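Local coordinates for protein carbohydrate binding module (Escherichia coli, PDB 2XFD) that binds carbohydrate such as cellobiose through a calcium-dependent site, as a family 60 module whose relatives probably recognise xylan and related plant polysaccharides, at residues 66-70 / 71-75. Residues are numbered along the deposited sequence; the frame is centred on the assembly and turned at random.
With CA (calcium ion), chain D.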
ATOM      1  N   TYR A  66      -6.985   3.644   0.677  1.00  3.92           N
ATOM      2  CA  TYR A  66      -6.437   4.966   0.688  1.00  3.65           C
ATOM      3  C   TYR A  66      -5.378   5.034   1.781  1.00  3.36           C
ATOM      4  O   TYR A  66      -5.293   4.160   2.645  1.00  4.30           O
ATOM      5  CB  TYR A  66      -7.508   6.085   0.863  1.00  4.73           C
ATOM      6  CG  TYR A  66      -8.333   5.951   2.132  1.00  3.84           C
ATOM      7  CD1 TYR A  66      -7.847   6.281   3.358  1.00  4.73           C
ATOM      8  CD2 TYR A  66      -9.642   5.521   2.064  1.00  6.20           C
ATOM      9  CE1 TYR A  66      -8.635   6.216   4.503  1.00  5.22           C
ATOM     10  CE2 TYR A  66     -10.422   5.430   3.183  1.00  7.14           C
ATOM     11  CZ  TYR A  66      -9.907   5.772   4.405  1.00  7.13           C
ATOM     12  OH  TYR A  66     -10.711   5.655   5.542  1.00  8.90           O
ATOM     13  N   ILE A  67      -4.628   6.138   1.765  1.00  3.32           N
ATOM     14  CA  ILE A  67      -3.884   6.568   2.923  1.00  3.11           C
ATOM     15  C   ILE A  67      -4.368   7.963   3.294  1.00  3.44           C
ATOM     16  O   ILE A  67      -4.989   8.669   2.511  1.00  4.15           O
ATOM     17  CB  ILE A  67      -2.331   6.525   2.741  1.00  4.01           C
ATOM     18  CG1 ILE A  67      -1.836   7.639   1.842  1.00  3.81           C
ATOM     19  CG2 ILE A  67      -1.930   5.157   2.260  1.00  4.43           C
ATOM     20  CD1 ILE A  67      -0.331   7.698   1.774  1.00  4.87           C
ATOM     21  N   VAL A  68      -4.022   8.401   4.526  1.00  3.77           N
ATOM     22  CA  VAL A  68      -4.267   9.732   4.989  1.00  3.99           C
ATOM     23  C   VAL A  68      -2.918  10.282   5.479  1.00  3.85           C
ATOM     24  O   VAL A  68      -2.265   9.643   6.295  1.00  5.04           O
ATOM     25  CB  VAL A  68      -5.296   9.771   6.150  1.00  4.08           C
ATOM     26  CG1 VAL A  68      -5.658  11.222   6.462  1.00  6.16           C
ATOM     27  CG2 VAL A  68      -6.515   8.936   5.820  1.00  6.02           C
ATOM     28  N   VAL A  69      -2.508  11.409   4.954  1.00  3.61           N
ATOM     29  CA  VAL A  69      -1.227  12.028   5.259  1.00  4.05           C
ATOM     30  C   VAL A  69      -1.481  13.366   5.905  1.00  4.42           C
ATOM     31  O   VAL A  69      -1.951  14.292   5.221  1.00  4.62           O
ATOM     32  CB  VAL A  69      -0.350  12.173   4.004  1.00  4.28           C
ATOM     33  CG1 VAL A  69       1.006  12.742   4.393  1.00  5.93           C
ATOM     34  CG2 VAL A  69      -0.219  10.882   3.250  1.00  5.06           C
ATOM     35  N   ASN A  70      -1.236  13.529   7.196  1.00  4.58           N
ATOM     36  CA  ASN A  70      -1.500  14.770   7.883  1.00  5.73           C
ATOM     37  C   ASN A  70      -2.894  15.286   7.572  1.00  6.05           C
ATOM     38  O   ASN A  70      -3.133  16.502   7.370  1.00  7.65           O
ATOM     39  CB  ASN A  70      -0.408  15.812   7.575  1.00  6.48           C
ATOM     40  CG  ASN A  70       0.960  15.377   8.022  1.00  6.12           C
ATOM     41  OD1 ASN A  70       1.068  14.767   9.102  1.00  7.98           O
ATOM     42  ND2 ASN A  70       2.004  15.689   7.229  1.00  8.13           N
ATOM     43  N   GLY A  71      -3.878  14.387   7.572  1.00  5.44           N
ATOM     44  CA  GLY A  71      -5.241  14.716   7.366  1.00  5.33           C
ATOM     45  C   GLY A  71      -5.758  14.711   5.956  1.00  5.24           C
ATOM     46  O   GLY A  71      -6.966  14.830   5.771  1.00  6.10           O
ATOM     47  N   GLN A  72      -4.871  14.550   4.963  1.00  4.92           N
ATOM     48  CA  GLN A  72      -5.290  14.531   3.568  1.00  4.69           C
ATOM     49  C   GLN A  72      -5.447  13.083   3.077  1.00  3.91           C
ATOM     50  O   GLN A  72      -4.459  12.339   3.057  1.00  4.18           O
ATOM     51  CB  GLN A  72      -4.259  15.244   2.706  1.00  4.98           C
ATOM     52  CG  GLN A  72      -4.723  15.362   1.240  1.00  5.55           C
ATOM     53  CD  GLN A  72      -3.638  15.875   0.364  1.00  5.90           C
ATOM     54  OE1 GLN A  72      -2.590  15.246   0.247  1.00  6.95           O
ATOM     55  NE2 GLN A  72      -3.869  17.038  -0.282  1.00  7.59           N
ATOM     56  N   THR A  73      -6.647  12.716   2.703  1.00  4.46           N
ATOM     57  CA  THR A  73      -6.889  11.393   2.113  1.00  4.27           C
ATOM     58  C   THR A  73      -6.340  11.353   0.700  1.00  4.71           C
ATOM     59  O   THR A  73      -6.668  12.257  -0.095  1.00  6.54           O
ATOM     60  CB  THR A  73      -8.362  11.046   2.162  1.00  6.58           C
ATOM     61  OG1 THR A  73      -8.799  10.922   3.515  1.00  6.75           O
ATOM     62  CG2 THR A  73      -8.705   9.765   1.462  1.00  8.01           C
ATOM     63  N   ARG A  74      -5.582  10.334   0.362  1.00  3.77           N
ATOM     64  CA  ARG A  74      -5.046  10.097  -0.961  1.00  3.97           C
ATOM     65  C   ARG A  74      -5.504   8.705  -1.371  1.00  3.62           C
ATOM     66  O   ARG A  74      -5.051   7.713  -0.797  1.00  4.03           O
ATOM     67  CB  ARG A  74      -3.514  10.231  -0.932  1.00  4.05           C
ATOM     68  CG  ARG A  74      -3.005  11.559  -0.400  1.00  4.24           C
ATOM     69  CD  ARG A  74      -1.535  11.614  -0.491  1.00  4.66           C
ATOM     70  NE  ARG A  74      -0.987  12.820   0.137  1.00  4.79           N
ATOM     71  CZ  ARG A  74       0.292  13.089   0.269  1.00  4.86           C
ATOM     72  NH1 ARG A  74       1.216  12.306  -0.233  1.00  5.40           N
ATOM     73  NH2 ARG A  74       0.666  14.175   0.974  1.00  5.94           N
ATOM     74  N   GLN A  75      -6.432   8.623  -2.293  1.00  3.98           N
ATOM     75  CA  GLN A  75      -6.998   7.338  -2.708  1.00  3.84           C
ATOM     76  C   GLN A  75      -5.960   6.494  -3.434  1.00  4.04           C
ATOM     77  O   GLN A  75      -5.275   7.003  -4.326  1.00  4.27           O
ATOM     78  CB  GLN A  75      -8.163   7.547  -3.602  1.00  4.71           C
ATOM     79  CG  GLN A  75      -9.390   8.206  -2.973  1.00  5.90           C
ATOM     80  CD  GLN A  75     -10.065   7.359  -1.934  1.00  6.76           C
ATOM     81  OE1 GLN A  75      -9.932   6.154  -1.891  1.00  6.77           O
ATOM     82  NE2 GLN A  75     -10.822   8.009  -1.039  1.00 10.36           N
TER
HETATM   83 CA    CA D1112     -10.221   3.918  -2.434  1.00  6.03          CA
HETATM   84  O   HOH W   1      -0.664  15.720   3.119  1.00  6.95           O
HETATM   85  O   HOH W   2     -12.570   4.232  -2.264  1.00 12.00           O
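Arg-74 reaches diagonally over Val-69. Arg-74 CB lies 4.2 Å from CG1 of Ile-67, its partner in an antiparallel hydrogen-bonded pair. With CG beside the backbone N (chi1 -56°) and the chain extended to NE, Arg-74 CD passes Val-69 CG2 at 4.0 Å. The guanidinium then lies flat on the valine: Val-69 CG2 sits 3.7 Å above the guanidinium plane of Arg-74, over its centre. Arg-74 NE donates to Gln-72 OE1 (2.9 Å); the NE donor lies in the carbonyl plane of Gln-72, while OE1 sits 25° out of the guanidinium plane. NH2 gives one hydrogen to water 1, which itself donates to Val-69 O, and another bond to Val-111 O; NH1 holds Phe-108 O and Asn-110 O, tying the hairpin to the C-terminal strand. This is a two-residue beta hairpin, closed by a type I' turn from Val-69 to Gln-72; paired backbone bonds join Ile-67 with Arg-74 and Val-69 with Gln-72. On the other face, Thr-73 CG2 approaches the Tyr-66 ring obliquely, 3.9 Å from Tyr-66 CG. Gln-75, bent at chi2 (-67°), places OE1 near the ring's edge, and Gln-75 OE1 binds the calcium ion at 2.3 Å, with Asp-65 O, Glu-77, Glu-98 and a water also in the site.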